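Local coordinates for protein carbonic anhydrase (Unidentified, PDB 3R1W) that probably catalyses the reversible hydration of carbon dioxide to bicarbonate, as a trimeric carbonic anhydrase built on a left-handed beta-helix, at residues B[56-61]-B[85-90]; B[121-126]-B[135-140]. One frame throughout, in Å; residues are numbered along the deposited sequence.

Contact 1: B[56-61]-B[85-90]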
ATOM      1  N   MET B  56     -12.493  13.185  -9.999  1.00  7.91           N
ATOM      2  CA  MET B  56     -13.132  13.056 -11.308  1.00  6.94           C
ATOM      3  C   MET B  56     -14.518  12.410 -11.280  1.00 10.21           C
ATOM      4  O   MET B  56     -15.159  12.276 -12.313  1.00 11.72           O
ATOM      5  CB  MET B  56     -12.210  12.306 -12.273  1.00 10.01           C
ATOM      6  CG  MET B  56     -10.887  13.024 -12.499  1.00  9.98           C
ATOM      7  SD  MET B  56      -9.812  12.096 -13.605  1.00 12.56           S
ATOM      8  CE  MET B  56      -9.379  10.690 -12.580  1.00 13.51           C
ATOM      9  N   HIS B  57     -14.977  12.014 -10.100  1.00 10.53           N
ATOM     10  CA  HIS B  57     -16.293  11.388  -9.971  1.00  9.32           C
ATOM     11  C   HIS B  57     -16.674  11.374  -8.502  1.00  9.53           C
ATOM     12  O   HIS B  57     -15.855  11.734  -7.656  1.00 12.22           O
ATOM     13  CB  HIS B  57     -16.272   9.965 -10.531  1.00  7.15           C
ATOM     14  CG  HIS B  57     -17.507   9.603 -11.294  1.00 12.31           C
ATOM     15  ND1 HIS B  57     -18.775   9.927 -10.857  1.00 12.66           N
ATOM     16  CD2 HIS B  57     -17.670   8.971 -12.480  1.00 12.28           C
ATOM     17  CE1 HIS B  57     -19.665   9.498 -11.735  1.00 11.02           C
ATOM     18  NE2 HIS B  57     -19.019   8.912 -12.728  1.00 12.28           N
ATOM     19  N   HIS B  58     -17.904  10.966  -8.193  1.00  9.16           N
ATOM     20  CA  HIS B  58     -18.356  10.996  -6.803  1.00 13.42           C
ATOM     21  C   HIS B  58     -18.054   9.708  -6.021  1.00  8.44           C
ATOM     22  O   HIS B  58     -17.999   8.614  -6.585  1.00  8.73           O
ATOM     23  CB  HIS B  58     -19.842  11.395  -6.688  1.00 13.51           C
ATOM     24  CG  HIS B  58     -20.797  10.448  -7.352  1.00 17.06           C
ATOM     25  ND1 HIS B  58     -21.288  10.655  -8.625  1.00 15.02           N
ATOM     26  CD2 HIS B  58     -21.390   9.316  -6.903  1.00 16.64           C
ATOM     27  CE1 HIS B  58     -22.115   9.675  -8.944  1.00 14.82           C
ATOM     28  NE2 HIS B  58     -22.208   8.856  -7.909  1.00 14.61           N
ATOM     29  N   ILE B  59     -17.831   9.875  -4.723  1.00  6.96           N
ATOM     30  CA  ILE B  59     -17.631   8.766  -3.794  1.00  3.81           C
ATOM     31  C   ILE B  59     -18.615   8.952  -2.635  1.00  7.45           C
ATOM     32  O   ILE B  59     -18.653  10.008  -2.010  1.00  8.96           O
ATOM     33  CB  ILE B  59     -16.188   8.768  -3.235  1.00  6.59           C
ATOM     34  CG1 ILE B  59     -15.176   8.675  -4.383  1.00  5.77           C
ATOM     35  CG2 ILE B  59     -15.992   7.602  -2.257  1.00  9.72           C
ATOM     36  CD1 ILE B  59     -13.719   8.749  -3.932  1.00  4.42           C
ATOM     37  N   ARG B  60     -19.400   7.916  -2.343  1.00 11.95           N
ATOM     38  CA  ARG B  60     -20.409   7.983  -1.295  1.00 11.93           C
ATOM     39  C   ARG B  60     -20.218   6.798  -0.366  1.00  7.12           C
ATOM     40  O   ARG B  60     -20.142   5.660  -0.824  1.00 12.33           O
ATOM     41  CB  ARG B  60     -21.812   7.943  -1.911  1.00 11.04           C
ATOM     42  CG  ARG B  60     -22.094   9.094  -2.875  1.00 11.75           C
ATOM     43  CD  ARG B  60     -22.206  10.407  -2.111  1.00 12.81           C
ATOM     44  NE  ARG B  60     -22.476  11.533  -3.002  1.00 18.53           N
ATOM     45  CZ  ARG B  60     -21.547  12.355  -3.486  1.00 23.48           C
ATOM     46  NH1 ARG B  60     -20.260  12.190  -3.166  1.00 13.34           N
ATOM     47  NH2 ARG B  60     -21.910  13.351  -4.289  1.00 16.91           N
ATOM     48  N   ILE B  61     -20.101   7.069   0.926  1.00 10.05           N
ATOM     49  CA  ILE B  61     -19.909   6.005   1.906  1.00  8.87           C
ATOM     50  C   ILE B  61     -20.958   6.129   3.004  1.00 10.29           C
ATOM     51  O   ILE B  61     -21.217   7.223   3.508  1.00 12.48           O
ATOM     52  CB  ILE B  61     -18.482   6.050   2.506  1.00  8.75           C
ATOM     53  CG1 ILE B  61     -17.444   5.954   1.375  1.00  9.13           C
ATOM     54  CG2 ILE B  61     -18.292   4.947   3.545  1.00 10.38           C
ATOM     55  CD1 ILE B  61     -15.987   6.002   1.827  1.00 11.48           C
ATOM     56  N   GLY B  85     -18.292   7.015 -16.875  1.00 12.26           N
ATOM     57  CA  GLY B  85     -17.358   6.772 -15.786  1.00 10.43           C
ATOM     58  C   GLY B  85     -17.873   5.768 -14.758  1.00 14.30           C
ATOM     59  O   GLY B  85     -18.899   5.117 -14.968  1.00 12.23           O
ATOM     60  N   TYR B  86     -17.148   5.643 -13.647  1.00  7.13           N
ATOM     61  CA  TYR B  86     -17.524   4.749 -12.554  1.00  8.24           C
ATOM     62  C   TYR B  86     -17.317   5.466 -11.228  1.00 13.92           C
ATOM     63  O   TYR B  86     -16.181   5.770 -10.848  1.00 13.25           O
ATOM     64  CB  TYR B  86     -16.679   3.471 -12.577  1.00 12.72           C
ATOM     65  CG  TYR B  86     -16.954   2.563 -13.751  1.00 14.86           C
ATOM     66  CD1 TYR B  86     -18.039   1.697 -13.744  1.00 17.93           C
ATOM     67  CD2 TYR B  86     -16.122   2.561 -14.863  1.00 14.96           C
ATOM     68  CE1 TYR B  86     -18.295   0.859 -14.815  1.00 19.09           C
ATOM     69  CE2 TYR B  86     -16.369   1.724 -15.942  1.00 20.40           C
ATOM     70  CZ  TYR B  86     -17.459   0.879 -15.912  1.00 20.88           C
ATOM     71  OH  TYR B  86     -17.712   0.050 -16.983  1.00 22.06           O
ATOM     72  N   PRO B  87     -18.416   5.761 -10.523  1.00  9.18           N
ATOM     73  CA  PRO B  87     -18.297   6.353  -9.192  1.00  6.19           C
ATOM     74  C   PRO B  87     -18.045   5.242  -8.184  1.00  6.95           C
ATOM     75  O   PRO B  87     -18.011   4.070  -8.568  1.00  9.64           O
ATOM     76  CB  PRO B  87     -19.679   6.951  -8.970  1.00 10.23           C
ATOM     77  CG  PRO B  87     -20.588   6.005  -9.710  1.00 10.06           C
ATOM     78  CD  PRO B  87     -19.825   5.571 -10.922  1.00  9.19           C
ATOM     79  N   LEU B  88     -17.878   5.609  -6.921  1.00  8.07           N
ATOM     80  CA  LEU B  88     -17.639   4.637  -5.864  1.00  8.23           C
ATOM     81  C   LEU B  88     -18.730   4.776  -4.812  1.00  5.98           C
ATOM     82  O   LEU B  88     -18.866   5.826  -4.181  1.00  8.38           O
ATOM     83  CB  LEU B  88     -16.260   4.878  -5.241  1.00  9.45           C
ATOM     84  CG  LEU B  88     -15.835   3.998  -4.067  1.00 11.58           C
ATOM     85  CD1 LEU B  88     -15.871   2.534  -4.456  1.00 11.15           C
ATOM     86  CD2 LEU B  88     -14.434   4.418  -3.630  1.00 10.21           C
ATOM     87  N   ILE B  89     -19.503   3.710  -4.622  1.00  7.84           N
ATOM     88  CA  ILE B  89     -20.644   3.740  -3.717  1.00 10.48           C
ATOM     89  C   ILE B  89     -20.465   2.633  -2.688  1.00  9.99           C
ATOM     90  O   ILE B  89     -20.302   1.475  -3.062  1.00  8.78           O
ATOM     91  CB  ILE B  89     -21.956   3.498  -4.483  1.00 10.95           C
ATOM     92  CG1 ILE B  89     -22.141   4.572  -5.560  1.00 12.55           C
ATOM     93  CG2 ILE B  89     -23.147   3.483  -3.523  1.00 16.60           C
ATOM     94  CD1 ILE B  89     -22.272   5.970  -4.992  1.00 12.28           C
ATOM     95  N   ILE B  90     -20.473   2.999  -1.407  1.00  9.24           N
ATOM     96  CA  ILE B  90     -20.242   2.043  -0.321  1.00 10.47           C
ATOM     97  C   ILE B  90     -21.306   2.189   0.765  1.00  9.37           C
ATOM     98  O   ILE B  90     -21.616   3.294   1.179  1.00  9.09           O
ATOM     99  CB  ILE B  90     -18.836   2.247   0.306  1.00  6.84           C
ATOM    100  CG1 ILE B  90     -17.750   2.023  -0.746  1.00  3.71           C
ATOM    101  CG2 ILE B  90     -18.624   1.278   1.465  1.00  9.42           C
ATOM    102  CD1 ILE B  90     -16.368   2.548  -0.331  1.00  8.51           C
TER
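Three backbone bonds stitch strand 58-61 to strand 88-90 in parallel: Leu-88 N to His-58 O, Arg-60 N to Leu-88 O, and Ile-90 N to Arg-60 O, the last at 2.7 Å. Strand 38-40 pairs with the other edge of 58-61; the three belong to successive coils of the left-handed beta-helix of hexapeptide-repeat proteins. Ile-59 lies alongside Leu-88 (CG2 to CD2, 3.8 Å) and Ile-61 alongside Ile-90, bulky groups suited to the helix interior. On the outer face Arg-60, salt-bridged to Asp-37, lays CB and CG against Ile-89 CD1.

From its CB, 3.3 Å above the guanidinium plane of Arg-60, His-58 turns CG into the crowded position between N and C (chi1 62°), swinging the ring over Pro-87. CD2 meets Ile-89 CD1 at the ring edge, ND1 and CE1 lie over Pro-87 CB, CE1 reaching CG as well, and NE2 comes closest to that CB (3.3 Å), which makes a CH-pi contact 3.6 Å from the ring centroid. His-57 lays a face over the same CB in a second CH-pi contact, 3.9 Å from its centroid. An alanine at His-57 would remove this CH-pi cover and both ring nitrogens, and would probably loosen the corner. ND1 of His-57 accepts His-58 N in the ring plane at 3.0 Å, while NE2 bonds to Gly-84 O, a pairing consistent with a neutral imidazole protonated at NE2.

Contact 2: B[121-126]-B[135-140]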
ATOM      1  N   ASP B 121     -13.460  -1.611 -11.382  1.00  8.71           N
ATOM      2  CA  ASP B 121     -14.548  -0.820 -11.964  1.00 10.07           C
ATOM      3  C   ASP B 121     -15.795  -1.637 -12.287  1.00  9.85           C
ATOM      4  O   ASP B 121     -15.720  -2.665 -12.959  1.00 13.53           O
ATOM      5  CB  ASP B 121     -14.090  -0.111 -13.246  1.00 11.96           C
ATOM      6  CG  ASP B 121     -13.240   1.129 -12.978  1.00 15.46           C
ATOM      7  OD1 ASP B 121     -13.159   1.571 -11.821  1.00 16.41           O
ATOM      8  OD2 ASP B 121     -12.660   1.674 -13.947  1.00 17.64           O
ATOM      9  N   GLY B 122     -16.939  -1.152 -11.825  1.00  9.94           N
ATOM     10  CA  GLY B 122     -18.209  -1.736 -12.203  1.00 10.88           C
ATOM     11  C   GLY B 122     -18.553  -2.994 -11.438  1.00 14.56           C
ATOM     12  O   GLY B 122     -19.614  -3.582 -11.647  1.00 14.66           O
ATOM     13  N   ALA B 123     -17.666  -3.414 -10.542  1.00 11.50           N
ATOM     14  CA  ALA B 123     -17.979  -4.553  -9.689  1.00 16.10           C
ATOM     15  C   ALA B 123     -19.118  -4.198  -8.729  1.00  8.43           C
ATOM     16  O   ALA B 123     -19.251  -3.059  -8.299  1.00  9.50           O
ATOM     17  CB  ALA B 123     -16.730  -5.012  -8.917  1.00 14.43           C
ATOM     18  N   ILE B 124     -19.936  -5.189  -8.390  1.00  9.67           N
ATOM     19  CA  ILE B 124     -21.031  -4.983  -7.459  1.00  8.57           C
ATOM     20  C   ILE B 124     -20.957  -6.027  -6.359  1.00 11.03           C
ATOM     21  O   ILE B 124     -21.038  -7.223  -6.624  1.00 17.79           O
ATOM     22  CB  ILE B 124     -22.402  -5.085  -8.174  1.00 13.31           C
ATOM     23  CG1 ILE B 124     -22.550  -3.954  -9.194  1.00 15.25           C
ATOM     24  CG2 ILE B 124     -23.536  -5.050  -7.164  1.00 13.37           C
ATOM     25  CD1 ILE B 124     -23.765  -4.088 -10.099  1.00 21.29           C
ATOM     26  N   VAL B 125     -20.768  -5.572  -5.127  1.00 11.99           N
ATOM     27  CA  VAL B 125     -20.755  -6.475  -3.983  1.00  8.41           C
ATOM     28  C   VAL B 125     -22.060  -6.322  -3.213  1.00 11.04           C
ATOM     29  O   VAL B 125     -22.359  -5.251  -2.677  1.00 10.66           O
ATOM     30  CB  VAL B 125     -19.562  -6.184  -3.051  1.00 10.85           C
ATOM     31  CG1 VAL B 125     -19.502  -7.212  -1.921  1.00 12.51           C
ATOM     32  CG2 VAL B 125     -18.255  -6.179  -3.844  1.00 10.59           C
ATOM     33  N   GLU B 126     -22.850  -7.388  -3.169  1.00 11.64           N
ATOM     34  CA  GLU B 126     -24.132  -7.337  -2.474  1.00 13.45           C
ATOM     35  C   GLU B 126     -23.965  -7.317  -0.947  1.00 16.63           C
ATOM     36  O   GLU B 126     -22.845  -7.403  -0.431  1.00 11.35           O
ATOM     37  CB  GLU B 126     -25.028  -8.493  -2.941  1.00 10.11           C
ATOM     38  CG  GLU B 126     -25.345  -8.404  -4.427  1.00 14.66           C
ATOM     39  CD  GLU B 126     -26.259  -9.512  -4.927  1.00 19.51           C
ATOM     40  OE1 GLU B 126     -26.634 -10.400  -4.133  1.00 18.48           O
ATOM     41  OE2 GLU B 126     -26.599  -9.487  -6.127  1.00 18.66           O
ATOM     42  N   ALA B 135      -7.913 -10.809  -2.232  1.00  7.21           N
ATOM     43  CA  ALA B 135      -8.727 -11.156  -3.398  1.00 10.43           C
ATOM     44  C   ALA B 135      -8.729 -10.042  -4.434  1.00 13.58           C
ATOM     45  O   ALA B 135      -8.556  -8.872  -4.101  1.00  9.61           O
ATOM     46  CB  ALA B 135     -10.151 -11.475  -2.983  1.00 10.03           C
ATOM     47  N   THR B 136      -8.925 -10.411  -5.696  1.00 11.06           N
ATOM     48  CA  THR B 136      -9.188  -9.408  -6.722  1.00  9.99           C
ATOM     49  C   THR B 136     -10.537  -9.673  -7.371  1.00 11.19           C
ATOM     50  O   THR B 136     -10.729 -10.694  -8.041  1.00 11.53           O
ATOM     51  CB  THR B 136      -8.118  -9.390  -7.817  1.00  9.82           C
ATOM     52  OG1 THR B 136      -6.840  -9.089  -7.245  1.00 14.43           O
ATOM     53  CG2 THR B 136      -8.464  -8.339  -8.860  1.00 13.65           C
ATOM     54  N   VAL B 137     -11.467  -8.747  -7.166  1.00  9.72           N
ATOM     55  CA  VAL B 137     -12.793  -8.837  -7.764  1.00  8.74           C
ATOM     56  C   VAL B 137     -12.756  -8.111  -9.096  1.00 12.62           C
ATOM     57  O   VAL B 137     -12.600  -6.893  -9.142  1.00  9.85           O
ATOM     58  CB  VAL B 137     -13.859  -8.216  -6.840  1.00 10.56           C
ATOM     59  CG1 VAL B 137     -15.253  -8.298  -7.461  1.00 11.27           C
ATOM     60  CG2 VAL B 137     -13.840  -8.913  -5.477  1.00 12.61           C
ATOM     61  N   SER B 138     -12.920  -8.869 -10.175  1.00  9.98           N
ATOM     62  CA  SER B 138     -12.719  -8.360 -11.530  1.00 16.54           C
ATOM     63  C   SER B 138     -13.731  -7.278 -11.920  1.00 10.04           C
ATOM     64  O   SER B 138     -14.803  -7.186 -11.339  1.00 10.48           O
ATOM     65  CB  SER B 138     -12.793  -9.520 -12.528  1.00 17.69           C
ATOM     66  OG  SER B 138     -11.786 -10.483 -12.275  1.00 23.45           O
ATOM     67  N   PRO B 139     -13.390  -6.459 -12.923  1.00 12.26           N
ATOM     68  CA  PRO B 139     -14.329  -5.417 -13.350  1.00 12.22           C
ATOM     69  C   PRO B 139     -15.672  -6.034 -13.741  1.00 13.14           C
ATOM     70  O   PRO B 139     -15.706  -7.016 -14.495  1.00 15.01           O
ATOM     71  CB  PRO B 139     -13.641  -4.812 -14.579  1.00 12.38           C
ATOM     72  CG  PRO B 139     -12.186  -5.103 -14.371  1.00 13.17           C
ATOM     73  CD  PRO B 139     -12.151  -6.447 -13.718  1.00 12.26           C
ATOM     74  N   GLY B 140     -16.757  -5.473 -13.210  1.00  8.24           N
ATOM     75  CA  GLY B 140     -18.101  -5.903 -13.566  1.00 13.70           C
ATOM     76  C   GLY B 140     -18.600  -7.129 -12.824  1.00 15.64           C
ATOM     77  O   GLY B 140     -19.752  -7.538 -12.992  1.00 16.91           O
TER
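The carbonyl oxygen of Asp-121 is the focus of this contact. Gly-140 N reaches it at 3.0 Å, but the N-H...O angle of only 126° makes the bond weak. Pro-139 crowds the same oxygen, with CA at 3.1 Å and CB at 3.4 Å. One residue on, Gly-140 CA directs a C-H at Gly-122 O over 3.4 Å. The apolar part is small: Ala-123 CB touches Val-137 CG1 at 3.9 Å and lies against Ser-138 O. Val-137 holds CG1 anti to its backbone N (chi1 180°), which brings that branch to the alanine methyl.

Both segments round the same corner of the left-handed beta-helix, one coil apart, and their backbones repeat each other. Asp-121 and Gly-122 fill the central positions of a type II turn, as do Pro-139 and Gly-140 in the next coil. Proline suits the first position, with its phi near -60°, and glycine the second, where phi is positive.

Behind the turns, Ala-123 and Val-125 pair through the backbone with Thr-106 of the preceding coil, while Ile-124 pairs with Lys-141 and Leu-143 of the following one. Leu-143 also packs against Val-137 and Val-125 in the apolar interior, where a methyl as small as that of Ala-123 settles against Val-137 CG1 and Ser-138 O of the next coil together. The carboxylate of Asp-121 is gripped at both oxygens, OD2 by Thr-76 OG1 and OD1 by His-103 ND1.

In the fold
Contact 1 and contact 2 lie 14 Å apart between centres. Strand 124-125 of contact 2 lies two strands beyond 88-90 in the same parallel sheet, while 136-137 belongs to the neighbouring sheet. Tyr-86 joins the contacts directly. Its ring reaches the later corner, with CD1 3.6 Å from Gly-122 N and CD2 3.7 Å from Asp-121 OD2. Thr-76 makes a second link, since it pairs with the backbone of Tyr-86 and bonds to the Asp-121 carboxylate. Gamma-class carbonic anhydrases carry their metal between subunits; consistent with a place near such an interface, Met-56 packs on His-74 and on Asn-174 of the second subunit. Contact 2 touches no other chain.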